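Local structure of M32 carboxypeptidase (Pyrococcus furiosus, 1KA2) at residues Glu173-Val178 and Tyr423-Leu428; Glu180-Pro185 and Asp486-Val491; Ser312-Glu317 and Asp443-Val448; Gln432-Ile437 and Val491-Glu496. The protein is a homodimeric, broad-specificity metallocarboxypeptidase that uses cobalt to release amino acids one after another from the C-terminus of peptides. One frame throughout, in Å; residues are numbered along the deposited sequence.

Interaction 1 (Glu173-Val178 and Tyr423-Leu428); sequences EKMFEV and YTIGTL
Met175 reaches from helix 173-178 to Thr424, Ile425 and Leu428, which lie on one side of helix 423-428. Its CG sits between the backbone N and the carbonyl carbon, the crowded position (chi1 62°), and beyond CG the chain runs extended, a slim unbranched shape that can enter between branched neighbours. Contact begins at the root of the side chain, where Met175 CB lies 3.9 Å from Leu428 CD1. The sulphur comes next: Met175 SD meets Ile425 CG1 at 4.1 Å, the two side chains crossing at about a right angle. At the far end Met175 CE rests 3.8 Å from Thr424 CG2, the methyl that stands anti to the backbone N of its residue.

One position on, Phe176 meets Thr424 tip to tip, with Phe176 CZ 3.5 Å from Thr424 OG1. The hydroxyl has its polar partner in Asn360, so the ring tip abuts an oxygen that is already hydrogen-bonded. Threonine suits both neighbours, giving its methyl to the methionine and keeping its oxygen for Asn360. Thr427 OG1 also bonds to Thr424 O, at 2.6 Å, which ties up a hydroxyl within the helix itself.

Every touching residue is buried. The axes of the two short helical segments come no closer than 11.4 Å and cross at 56°, a wide spacing bridged chiefly by Met175 and Phe176. This is apolar helix-helix packing in the largely helical M32 fold, near the metal centre: the side chain of Ile425 lies about 7 Å from that of Glu299, a ligand of the catalytic metal.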
# COMPACT_ATOMS: atom_id res chain seq x y z
N GLU A 173 10.17 -36.75 -12.46
CA GLU A 173 10.67 -37.66 -13.49
C GLU A 173 9.51 -38.44 -14.08
O GLU A 173 9.43 -38.63 -15.29
CB GLU A 173 11.68 -38.61 -12.86
CG GLU A 173 12.49 -39.44 -13.84
CD GLU A 173 13.64 -40.14 -13.14
OE1 GLU A 173 13.37 -40.90 -12.19
OE2 GLU A 173 14.80 -39.92 -13.54
N LYS A 174 8.60 -38.86 -13.21
CA LYS A 174 7.43 -39.64 -13.60
C LYS A 174 6.39 -38.93 -14.48
O LYS A 174 6.02 -39.44 -15.54
CB LYS A 174 6.71 -40.17 -12.36
CG LYS A 174 5.26 -40.58 -12.65
CD LYS A 174 4.32 -40.29 -11.48
CE LYS A 174 2.86 -40.43 -11.88
NZ LYS A 174 2.41 -39.39 -12.86
N MET A 175 5.89 -37.78 -14.02
CA MET A 175 4.88 -37.07 -14.78
C MET A 175 5.35 -36.75 -16.19
O MET A 175 4.58 -36.85 -17.15
CB MET A 175 4.44 -35.78 -14.07
CG MET A 175 5.53 -34.76 -13.86
SD MET A 175 4.93 -33.28 -13.00
CE MET A 175 6.22 -32.10 -13.43
N PHE A 176 6.62 -36.38 -16.32
CA PHE A 176 7.15 -36.05 -17.63
C PHE A 176 7.35 -37.26 -18.55
O PHE A 176 7.43 -37.11 -19.77
CB PHE A 176 8.46 -35.26 -17.48
CG PHE A 176 8.24 -33.79 -17.26
CD1 PHE A 176 8.76 -33.15 -16.14
CD2 PHE A 176 7.51 -33.04 -18.19
CE1 PHE A 176 8.57 -31.78 -15.94
CE2 PHE A 176 7.31 -31.67 -17.99
CZ PHE A 176 7.84 -31.04 -16.86
N GLU A 177 7.43 -38.46 -17.96
CA GLU A 177 7.58 -39.67 -18.76
C GLU A 177 6.24 -39.93 -19.44
O GLU A 177 6.17 -40.19 -20.64
CB GLU A 177 7.96 -40.86 -17.87
CG GLU A 177 9.34 -40.72 -17.24
CD GLU A 177 9.73 -41.91 -16.39
OE1 GLU A 177 8.97 -42.27 -15.47
OE2 GLU A 177 10.82 -42.49 -16.63
N VAL A 178 5.17 -39.86 -18.65
CA VAL A 178 3.82 -40.06 -19.14
C VAL A 178 3.48 -39.03 -20.22
O VAL A 178 2.73 -39.32 -21.15
CB VAL A 178 2.80 -39.93 -17.99
CG1 VAL A 178 1.38 -39.83 -18.55
CG2 VAL A 178 2.92 -41.13 -17.06
N TYR A 423 4.81 -25.38 -12.34
CA TYR A 423 3.88 -24.91 -13.37
C TYR A 423 3.18 -26.09 -14.06
O TYR A 423 1.96 -26.05 -14.30
CB TYR A 423 4.59 -24.08 -14.46
CG TYR A 423 5.05 -22.69 -14.04
CD1 TYR A 423 6.37 -22.45 -13.67
CD2 TYR A 423 4.17 -21.60 -14.07
CE1 TYR A 423 6.81 -21.17 -13.35
CE2 TYR A 423 4.60 -20.31 -13.75
CZ TYR A 423 5.92 -20.11 -13.39
OH TYR A 423 6.36 -18.85 -13.07
N THR A 424 3.95 -27.12 -14.40
CA THR A 424 3.40 -28.30 -15.08
C THR A 424 2.41 -28.98 -14.15
O THR A 424 1.35 -29.42 -14.59
CB THR A 424 4.53 -29.29 -15.48
OG1 THR A 424 5.35 -28.67 -16.48
CG2 THR A 424 3.95 -30.59 -16.03
N ILE A 425 2.75 -29.06 -12.87
CA ILE A 425 1.89 -29.67 -11.86
C ILE A 425 0.51 -29.01 -11.88
O ILE A 425 -0.52 -29.69 -11.80
CB ILE A 425 2.47 -29.53 -10.44
CG1 ILE A 425 3.75 -30.36 -10.33
CG2 ILE A 425 1.43 -29.93 -9.41
CD1 ILE A 425 4.39 -30.33 -8.95
N GLY A 426 0.50 -27.68 -11.96
CA GLY A 426 -0.76 -26.96 -12.01
C GLY A 426 -1.56 -27.28 -13.25
O GLY A 426 -2.77 -27.51 -13.16
N THR A 427 -0.91 -27.30 -14.41
CA THR A 427 -1.62 -27.61 -15.66
C THR A 427 -2.21 -29.02 -15.53
O THR A 427 -3.40 -29.23 -15.76
CB THR A 427 -0.68 -27.60 -16.89
OG1 THR A 427 0.23 -28.71 -16.79
CG2 THR A 427 0.13 -26.30 -16.95
N LEU A 428 -1.37 -29.97 -15.14
CA LEU A 428 -1.81 -31.36 -14.99
C LEU A 428 -2.97 -31.45 -14.01
O LEU A 428 -4.04 -31.96 -14.34
CB LEU A 428 -0.66 -32.24 -14.48
CG LEU A 428 0.64 -32.25 -15.30
CD1 LEU A 428 1.46 -33.46 -14.89
CD2 LEU A 428 0.35 -32.30 -16.80

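Interaction 2 (Glu180-Pro185 and Asp486-Val491); sequences EKKLKP and DAEYFV
Leu183 and Val491 bring the two backbones closest, their CA atoms 5.7 Å apart where helix 180-185, kinked at Pro185, passes the first turns of helix 488-498. Val491 points toward helix 180-185, and its methyls lie against that backbone, CG1 3.9 Å from Lys182 O and CG2 4.3 Å from Leu183 CB; a short, branched residue fits so narrow a gap. Leu183 CD1 abuts the edge of the Phe490 ring, near its plane, 3.4 Å from Phe490 CE2. The ring comes to it with CG anti to the backbone N (chi1 -176°).

The contact thereby packs the C-terminal helix 488-498 against helix 169-192 in the helical M32 fold. Ahead of the former, Asp486 OD1 accepts a weak capping bond from Glu488 N. At the solvent side Lys182, extended beyond CG, crosses Glu488 at about a right angle, and its NZ makes a salt bridge of 2.6 Å to Glu488 OE2, approaching from above the carboxylate plane, 46° out of it. An alanine in place of Glu488 would probably leave the ammonium of Lys182 without its mate across the contact and its long chain freer to swing. Phe490 also packs on Leu428 and Ala431 of helix 421-440.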
# COMPACT_ATOMS: atom_id res chain seq x y z
N GLU A 180 5.88 -37.32 -22.22
CA GLU A 180 6.71 -37.57 -23.39
C GLU A 180 6.27 -38.73 -24.27
O GLU A 180 6.53 -38.73 -25.48
CB GLU A 180 8.17 -37.77 -22.97
CG GLU A 180 8.96 -36.48 -22.96
CD GLU A 180 10.46 -36.71 -22.94
OE1 GLU A 180 11.00 -37.07 -21.88
OE2 GLU A 180 11.10 -36.52 -24.01
N LYS A 181 5.60 -39.73 -23.70
CA LYS A 181 5.16 -40.88 -24.49
C LYS A 181 3.69 -40.80 -24.91
O LYS A 181 3.27 -41.41 -25.90
CB LYS A 181 5.40 -42.18 -23.72
CG LYS A 181 6.80 -42.29 -23.09
CD LYS A 181 7.92 -42.41 -24.12
CE LYS A 181 7.99 -43.81 -24.73
NZ LYS A 181 9.18 -43.96 -25.61
N LYS A 182 2.90 -40.03 -24.17
CA LYS A 182 1.48 -39.92 -24.47
C LYS A 182 1.01 -38.56 -24.96
O LYS A 182 0.12 -38.47 -25.80
CB LYS A 182 0.68 -40.37 -23.25
CG LYS A 182 1.13 -41.75 -22.79
CD LYS A 182 0.31 -42.31 -21.64
CE LYS A 182 0.78 -43.72 -21.31
NZ LYS A 182 0.06 -44.30 -20.15
N LEU A 183 1.62 -37.49 -24.44
CA LEU A 183 1.23 -36.14 -24.84
C LEU A 183 1.97 -35.71 -26.10
O LEU A 183 1.39 -35.06 -26.97
CB LEU A 183 1.54 -35.15 -23.71
CG LEU A 183 0.66 -33.91 -23.55
CD1 LEU A 183 1.34 -32.96 -22.58
CD2 LEU A 183 0.44 -33.22 -24.88
N LYS A 184 3.23 -36.07 -26.21
CA LYS A 184 4.04 -35.70 -27.37
C LYS A 184 3.40 -36.13 -28.69
O LYS A 184 3.21 -35.31 -29.60
CB LYS A 184 5.45 -36.33 -27.26
CG LYS A 184 6.57 -35.45 -27.81
CD LYS A 184 6.31 -35.00 -29.24
CE LYS A 184 7.42 -34.09 -29.75
NZ LYS A 184 7.08 -33.51 -31.08
N PRO A 185 3.05 -37.42 -28.83
CA PRO A 185 2.43 -37.85 -30.08
C PRO A 185 1.14 -37.08 -30.38
O PRO A 185 0.91 -36.66 -31.52
CB PRO A 185 2.19 -39.34 -29.85
CG PRO A 185 1.98 -39.42 -28.37
CD PRO A 185 3.05 -38.51 -27.84
N ASP A 486 -1.86 -37.45 -11.43
CA ASP A 486 -1.66 -38.41 -12.50
C ASP A 486 -1.76 -37.70 -13.83
O ASP A 486 -2.84 -37.30 -14.27
CB ASP A 486 -2.69 -39.54 -12.43
CG ASP A 486 -2.67 -40.42 -13.68
OD1 ASP A 486 -1.58 -40.83 -14.12
OD2 ASP A 486 -3.76 -40.70 -14.22
N ALA A 487 -0.61 -37.53 -14.48
CA ALA A 487 -0.53 -36.85 -15.75
C ALA A 487 -1.55 -37.32 -16.78
O ALA A 487 -1.93 -36.56 -17.66
CB ALA A 487 0.87 -37.00 -16.31
N GLU A 488 -1.98 -38.58 -16.67
CA GLU A 488 -2.94 -39.15 -17.62
C GLU A 488 -4.17 -38.30 -17.93
O GLU A 488 -4.62 -38.27 -19.08
CB GLU A 488 -3.41 -40.53 -17.12
CG GLU A 488 -2.37 -41.64 -17.26
CD GLU A 488 -1.94 -41.85 -18.70
OE1 GLU A 488 -2.81 -41.76 -19.60
OE2 GLU A 488 -0.74 -42.11 -18.94
N TYR A 489 -4.70 -37.61 -16.92
CA TYR A 489 -5.88 -36.76 -17.13
C TYR A 489 -5.65 -35.63 -18.11
O TYR A 489 -6.50 -35.35 -18.95
CB TYR A 489 -6.37 -36.18 -15.80
CG TYR A 489 -7.03 -37.20 -14.91
CD1 TYR A 489 -6.30 -37.86 -13.92
CD2 TYR A 489 -8.38 -37.51 -15.06
CE1 TYR A 489 -6.91 -38.80 -13.10
CE2 TYR A 489 -8.99 -38.46 -14.25
CZ TYR A 489 -8.25 -39.10 -13.28
OH TYR A 489 -8.85 -40.02 -12.46
N PHE A 490 -4.50 -34.98 -17.99
CA PHE A 490 -4.17 -33.88 -18.89
C PHE A 490 -4.16 -34.38 -20.34
O PHE A 490 -4.59 -33.67 -21.25
CB PHE A 490 -2.80 -33.29 -18.54
CG PHE A 490 -2.44 -32.08 -19.36
CD1 PHE A 490 -3.09 -30.86 -19.16
CD2 PHE A 490 -1.46 -32.16 -20.35
CE1 PHE A 490 -2.77 -29.74 -19.94
CE2 PHE A 490 -1.13 -31.05 -21.13
CZ PHE A 490 -1.79 -29.84 -20.92
N VAL A 491 -3.67 -35.60 -20.55
CA VAL A 491 -3.61 -36.17 -21.89
C VAL A 491 -5.02 -36.41 -22.47
O VAL A 491 -5.27 -36.11 -23.64
CB VAL A 491 -2.83 -37.51 -21.89
CG1 VAL A 491 -2.80 -38.09 -23.30
CG2 VAL A 491 -1.40 -37.27 -21.39

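Interaction 3 (Ser312-Glu317 and Asp443-Val448); sequences SKEFVE and DFEEKV
Glu314 and Val448 carry the van der Waals part of this contact, in which the beginnings of helix 313-326 and helix 444-450 of the M32 fold pack side by side, their short axes 8.8 Å apart and only 17° from parallel. Val448 CG1, anti to its backbone N (chi1 166°), presses on the first turn of helix 313-326. It lies 3.8 Å from Glu314 CB and 3.7 Å from Phe315 N. A compact valine suits this close spacing, and it also rests on Ile309 of helix 295-309. The aliphatic part of Glu314 lies against the backbone of the other helix, CG 3.3 Å from Glu445 O.

The two carboxylates make no bond to each other. The Glu314 chain bends at chi2, bringing its carboxylate beside that of Glu445, with Glu314 OE1 3.4 Å from Glu445 OE2, two acceptors of like charge. Glu445 is anchored through its other oxygen, OE1, which has a salt bridge to Lys438 and a hydrogen bond to Tyr434.

Capping belongs to the helix start. Ser312, at the N-cap, accepts from Phe315 N through OG at 3.3 Å, and the same hydroxyl bonds to Ile309 O.

The two helices thus meet mainly through van der Waals contact, while the facing carboxylates probably repel; Lys438 probably offsets part of this, and the crowding of charge may raise the affinity of one glutamate for a proton.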
# COMPACT_ATOMS: atom_id res chain seq x y z
N SER A 312 -12.87 -22.94 -23.01
CA SER A 312 -13.96 -23.83 -23.38
C SER A 312 -14.95 -23.10 -24.29
O SER A 312 -15.09 -21.88 -24.21
CB SER A 312 -14.70 -24.34 -22.13
OG SER A 312 -15.54 -23.34 -21.60
N LYS A 313 -15.63 -23.85 -25.15
CA LYS A 313 -16.59 -23.26 -26.08
C LYS A 313 -17.69 -22.49 -25.35
O LYS A 313 -18.13 -21.43 -25.82
CB LYS A 313 -17.21 -24.37 -26.92
CG LYS A 313 -18.13 -23.88 -28.00
CD LYS A 313 -17.34 -23.06 -28.98
CE LYS A 313 -18.17 -22.65 -30.17
NZ LYS A 313 -17.28 -22.00 -31.17
N GLU A 314 -18.11 -23.01 -24.21
CA GLU A 314 -19.15 -22.38 -23.41
C GLU A 314 -18.76 -21.00 -22.89
O GLU A 314 -19.55 -20.05 -22.97
CB GLU A 314 -19.53 -23.28 -22.22
CG GLU A 314 -20.15 -24.62 -22.57
CD GLU A 314 -19.15 -25.61 -23.18
OE1 GLU A 314 -17.99 -25.67 -22.72
OE2 GLU A 314 -19.56 -26.32 -24.11
N PHE A 315 -17.55 -20.87 -22.36
CA PHE A 315 -17.10 -19.57 -21.85
C PHE A 315 -17.09 -18.58 -23.02
O PHE A 315 -17.41 -17.40 -22.86
CB PHE A 315 -15.69 -19.69 -21.22
CG PHE A 315 -15.21 -18.40 -20.60
CD1 PHE A 315 -15.69 -17.99 -19.36
CD2 PHE A 315 -14.33 -17.57 -21.28
CE1 PHE A 315 -15.32 -16.76 -18.82
CE2 PHE A 315 -13.95 -16.34 -20.76
CZ PHE A 315 -14.45 -15.93 -19.51
N VAL A 316 -16.74 -19.06 -24.20
CA VAL A 316 -16.69 -18.22 -25.39
C VAL A 316 -18.08 -17.70 -25.76
O VAL A 316 -18.24 -16.53 -26.14
CB VAL A 316 -16.07 -18.97 -26.59
CG1 VAL A 316 -16.41 -18.25 -27.90
CG2 VAL A 316 -14.55 -19.08 -26.39
N GLU A 317 -19.08 -18.58 -25.69
CA GLU A 317 -20.46 -18.20 -26.02
C GLU A 317 -20.97 -17.20 -25.00
O GLU A 317 -21.65 -16.25 -25.36
CB GLU A 317 -21.38 -19.42 -26.03
CG GLU A 317 -21.11 -20.39 -27.16
CD GLU A 317 -21.91 -21.69 -27.04
OE1 GLU A 317 -21.76 -22.56 -27.93
OE2 GLU A 317 -22.67 -21.82 -26.06
N ASP A 443 -23.38 -31.38 -15.34
CA ASP A 443 -23.89 -30.29 -16.16
C ASP A 443 -22.94 -29.09 -16.03
O ASP A 443 -23.35 -27.93 -16.08
CB ASP A 443 -25.31 -29.91 -15.72
CG ASP A 443 -25.35 -29.39 -14.30
OD1 ASP A 443 -24.57 -29.88 -13.46
OD2 ASP A 443 -26.19 -28.50 -14.01
N PHE A 444 -21.66 -29.42 -15.86
CA PHE A 444 -20.58 -28.44 -15.71
C PHE A 444 -20.63 -27.42 -16.85
O PHE A 444 -20.76 -26.22 -16.60
CB PHE A 444 -19.23 -29.18 -15.72
CG PHE A 444 -18.04 -28.28 -15.53
CD1 PHE A 444 -17.63 -27.91 -14.25
CD2 PHE A 444 -17.34 -27.79 -16.63
CE1 PHE A 444 -16.52 -27.07 -14.06
CE2 PHE A 444 -16.23 -26.94 -16.46
CZ PHE A 444 -15.82 -26.58 -15.17
N GLU A 445 -20.55 -27.91 -18.08
CA GLU A 445 -20.57 -27.08 -19.29
C GLU A 445 -21.78 -26.17 -19.37
O GLU A 445 -21.66 -24.97 -19.66
CB GLU A 445 -20.55 -27.96 -20.54
CG GLU A 445 -19.95 -29.34 -20.32
CD GLU A 445 -18.45 -29.30 -20.22
OE1 GLU A 445 -17.85 -30.31 -19.78
OE2 GLU A 445 -17.86 -28.26 -20.58
N GLU A 446 -22.95 -26.74 -19.14
CA GLU A 446 -24.19 -25.99 -19.19
C GLU A 446 -24.18 -24.84 -18.18
O GLU A 446 -24.64 -23.74 -18.48
CB GLU A 446 -25.37 -26.94 -18.93
CG GLU A 446 -26.73 -26.27 -18.93
CD GLU A 446 -27.86 -27.26 -18.76
OE1 GLU A 446 -28.99 -26.83 -18.42
OE2 GLU A 446 -27.63 -28.48 -18.96
N LYS A 447 -23.64 -25.08 -16.98
CA LYS A 447 -23.57 -24.03 -15.98
C LYS A 447 -22.61 -22.90 -16.40
O LYS A 447 -22.89 -21.73 -16.14
CB LYS A 447 -23.15 -24.59 -14.62
CG LYS A 447 -24.24 -25.45 -13.95
CD LYS A 447 -23.89 -25.79 -12.51
CE LYS A 447 -24.90 -26.76 -11.90
NZ LYS A 447 -26.29 -26.26 -11.99
N VAL A 448 -21.50 -23.24 -17.05
CA VAL A 448 -20.56 -22.22 -17.49
C VAL A 448 -21.22 -21.29 -18.52
O VAL A 448 -21.14 -20.07 -18.41
CB VAL A 448 -19.29 -22.85 -18.13
CG1 VAL A 448 -18.48 -21.78 -18.89
CG2 VAL A 448 -18.44 -23.46 -17.04

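Interaction 4 (Gln432-Ile437 and Val491-Glu496); sequences QLYYHI and VRWVKE
Tyr435 and Arg492 make a cation-pi stack in a partly buried, steep crossing of helix 421-440 and the C-terminal helix 488-498 of the M32 fold. Arg492 bends at chi3 (-42°), and its guanidinium lies nearly flat on the tyrosine ring, planes 26° apart. Its CZ sits 4.5 Å from the ring centroid, almost straight above it. The opposite face of Tyr435 is covered by Tyr434, whose CD2 lies 3.6 Å from the ring plane, over the centre.

The phenol oxygen ends against the backbone of the other helix, Tyr435 OH being 3.1 Å from Trp493 CA. There it also gives a weak hydrogen bond of 3.3 Å to Glu496 OE1, the two side chains meeting tip to tip. Deeper in, the indole of Trp493 turns its edge toward the face of Tyr434, an offset edge-to-face pair with centroids 5.9 Å apart and planes at 65°.

An alanine in place of Tyr435 would probably leave Arg492 without the ring it stacks on, Glu496 without this hydroxyl donor, and a gap between the helices.

Tyrosine thus serves at once as flat hydrocarbon, pi surface and donor; the electron-rich face is likely to favour the arginine's charge, while the buried side relies on aromatic packing.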
# COMPACT_ATOMS: atom_id res chain seq x y z
N GLN A 432 -7.09 -33.10 -14.03
CA GLN A 432 -7.57 -34.09 -13.08
C GLN A 432 -8.79 -33.57 -12.31
O GLN A 432 -9.80 -34.25 -12.19
CB GLN A 432 -6.44 -34.46 -12.11
CG GLN A 432 -6.58 -35.84 -11.45
CD GLN A 432 -5.33 -36.26 -10.69
OE1 GLN A 432 -4.22 -35.82 -11.00
NE2 GLN A 432 -5.50 -37.14 -9.70
N LEU A 433 -8.68 -32.35 -11.79
CA LEU A 433 -9.77 -31.75 -11.05
C LEU A 433 -11.01 -31.62 -11.89
O LEU A 433 -12.13 -31.74 -11.39
CB LEU A 433 -9.36 -30.37 -10.51
CG LEU A 433 -8.31 -30.42 -9.40
CD1 LEU A 433 -7.95 -29.01 -8.90
CD2 LEU A 433 -8.86 -31.29 -8.27
N TYR A 434 -10.83 -31.34 -13.18
CA TYR A 434 -11.96 -31.18 -14.09
C TYR A 434 -12.83 -32.43 -14.15
O TYR A 434 -14.06 -32.33 -14.10
CB TYR A 434 -11.48 -30.84 -15.51
CG TYR A 434 -12.54 -31.09 -16.57
CD1 TYR A 434 -13.74 -30.36 -16.57
CD2 TYR A 434 -12.38 -32.08 -17.54
CE1 TYR A 434 -14.75 -30.62 -17.51
CE2 TYR A 434 -13.37 -32.35 -18.47
CZ TYR A 434 -14.56 -31.62 -18.46
OH TYR A 434 -15.53 -31.88 -19.40
N TYR A 435 -12.20 -33.59 -14.27
CA TYR A 435 -12.93 -34.85 -14.34
C TYR A 435 -13.59 -35.23 -13.02
O TYR A 435 -14.64 -35.86 -13.01
CB TYR A 435 -12.02 -35.98 -14.84
CG TYR A 435 -11.69 -35.82 -16.31
CD1 TYR A 435 -10.38 -35.59 -16.74
CD2 TYR A 435 -12.70 -35.83 -17.27
CE1 TYR A 435 -10.09 -35.36 -18.09
CE2 TYR A 435 -12.42 -35.60 -18.62
CZ TYR A 435 -11.12 -35.36 -19.02
OH TYR A 435 -10.85 -35.07 -20.34
N HIS A 436 -12.97 -34.83 -11.91
CA HIS A 436 -13.55 -35.13 -10.62
C HIS A 436 -14.78 -34.26 -10.37
O HIS A 436 -15.74 -34.70 -9.73
CB HIS A 436 -12.51 -34.93 -9.52
CG HIS A 436 -11.55 -36.07 -9.41
ND1 HIS A 436 -11.86 -37.24 -8.77
CD2 HIS A 436 -10.30 -36.23 -9.90
CE1 HIS A 436 -10.85 -38.09 -8.87
NE2 HIS A 436 -9.89 -37.50 -9.56
N ILE A 437 -14.76 -33.03 -10.87
CA ILE A 437 -15.91 -32.15 -10.68
C ILE A 437 -16.97 -32.52 -11.72
O ILE A 437 -18.17 -32.41 -11.47
CB ILE A 437 -15.54 -30.64 -10.82
CG1 ILE A 437 -16.75 -29.78 -10.46
CG2 ILE A 437 -15.08 -30.33 -12.23
CD1 ILE A 437 -16.47 -28.30 -10.44
N VAL A 491 -3.67 -35.60 -20.55
CA VAL A 491 -3.61 -36.17 -21.89
C VAL A 491 -5.02 -36.41 -22.47
O VAL A 491 -5.27 -36.11 -23.64
CB VAL A 491 -2.83 -37.51 -21.89
CG1 VAL A 491 -2.80 -38.09 -23.30
CG2 VAL A 491 -1.40 -37.27 -21.39
N ARG A 492 -5.92 -36.94 -21.65
CA ARG A 492 -7.28 -37.18 -22.11
C ARG A 492 -7.94 -35.84 -22.40
O ARG A 492 -8.54 -35.65 -23.46
CB ARG A 492 -8.10 -37.92 -21.06
CG ARG A 492 -9.46 -38.37 -21.59
CD ARG A 492 -10.44 -38.69 -20.47
NE ARG A 492 -9.81 -39.42 -19.38
CZ ARG A 492 -10.48 -39.98 -18.37
NH1 ARG A 492 -11.80 -39.89 -18.32
NH2 ARG A 492 -9.81 -40.61 -17.41
N TRP A 493 -7.84 -34.91 -21.44
CA TRP A 493 -8.42 -33.58 -21.62
C TRP A 493 -8.03 -33.06 -23.01
O TRP A 493 -8.89 -32.70 -23.82
CB TRP A 493 -7.92 -32.61 -20.53
CG TRP A 493 -8.45 -31.18 -20.69
CD1 TRP A 493 -9.75 -30.78 -20.59
CD2 TRP A 493 -7.69 -30.01 -21.03
NE1 TRP A 493 -9.86 -29.43 -20.85
CE2 TRP A 493 -8.61 -28.93 -21.13
CE3 TRP A 493 -6.33 -29.76 -21.27
CZ2 TRP A 493 -8.21 -27.63 -21.45
CZ3 TRP A 493 -5.93 -28.47 -21.59
CH2 TRP A 493 -6.87 -27.42 -21.68
N VAL A 494 -6.73 -33.05 -23.30
CA VAL A 494 -6.24 -32.57 -24.58
C VAL A 494 -6.80 -33.37 -25.76
O VAL A 494 -7.23 -32.79 -26.76
CB VAL A 494 -4.69 -32.64 -24.63
CG1 VAL A 494 -4.18 -32.30 -26.03
CG2 VAL A 494 -4.12 -31.67 -23.62
N LYS A 495 -6.79 -34.70 -25.64
CA LYS A 495 -7.30 -35.58 -26.69
C LYS A 495 -8.76 -35.28 -26.99
O LYS A 495 -9.16 -35.08 -28.14
CB LYS A 495 -7.16 -37.06 -26.27
CG LYS A 495 -8.14 -38.05 -26.93
CD LYS A 495 -9.50 -38.08 -26.22
CE LYS A 495 -10.46 -39.13 -26.78
NZ LYS A 495 -11.01 -38.83 -28.14
N GLU A 496 -9.55 -35.25 -25.92
CA GLU A 496 -10.98 -34.99 -25.98
C GLU A 496 -11.30 -33.58 -26.44
O GLU A 496 -12.43 -33.28 -26.83
CB GLU A 496 -11.55 -35.24 -24.58
CG GLU A 496 -13.04 -35.02 -24.40
CD GLU A 496 -13.45 -35.22 -22.95
OE1 GLU A 496 -13.15 -36.31 -22.39
OE2 GLU A 496 -14.07 -34.31 -22.36

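Overall arrangement
Interactions 1, 2 and 4 join three helices pair by pair: 169-192 with 421-440, 169-192 with 488-498, and 421-440 with 488-498. Interactions 1 and 2 touch, Val178 CG1 lying 3.6 Å from Ala487 CB. Interactions 2 and 4 share Val491, and Gln432 OE1 probably accepts from Asp486 N at 2.9 Å. Interaction 3 lies farther out and joins interaction 4 through a probable hydrogen bond, Glu445 OE1 to Tyr434 OH, 2.8 Å. Interaction 1 comes nearest the metal ligands: the side chain of Ile425 is about 7 Å from that of Glu299 and about 12 Å from the magnesium ion, whereas that of Phe490 is about 11 Å from Glu299, and those of Phe315 and Trp493 about 11 Å from His269.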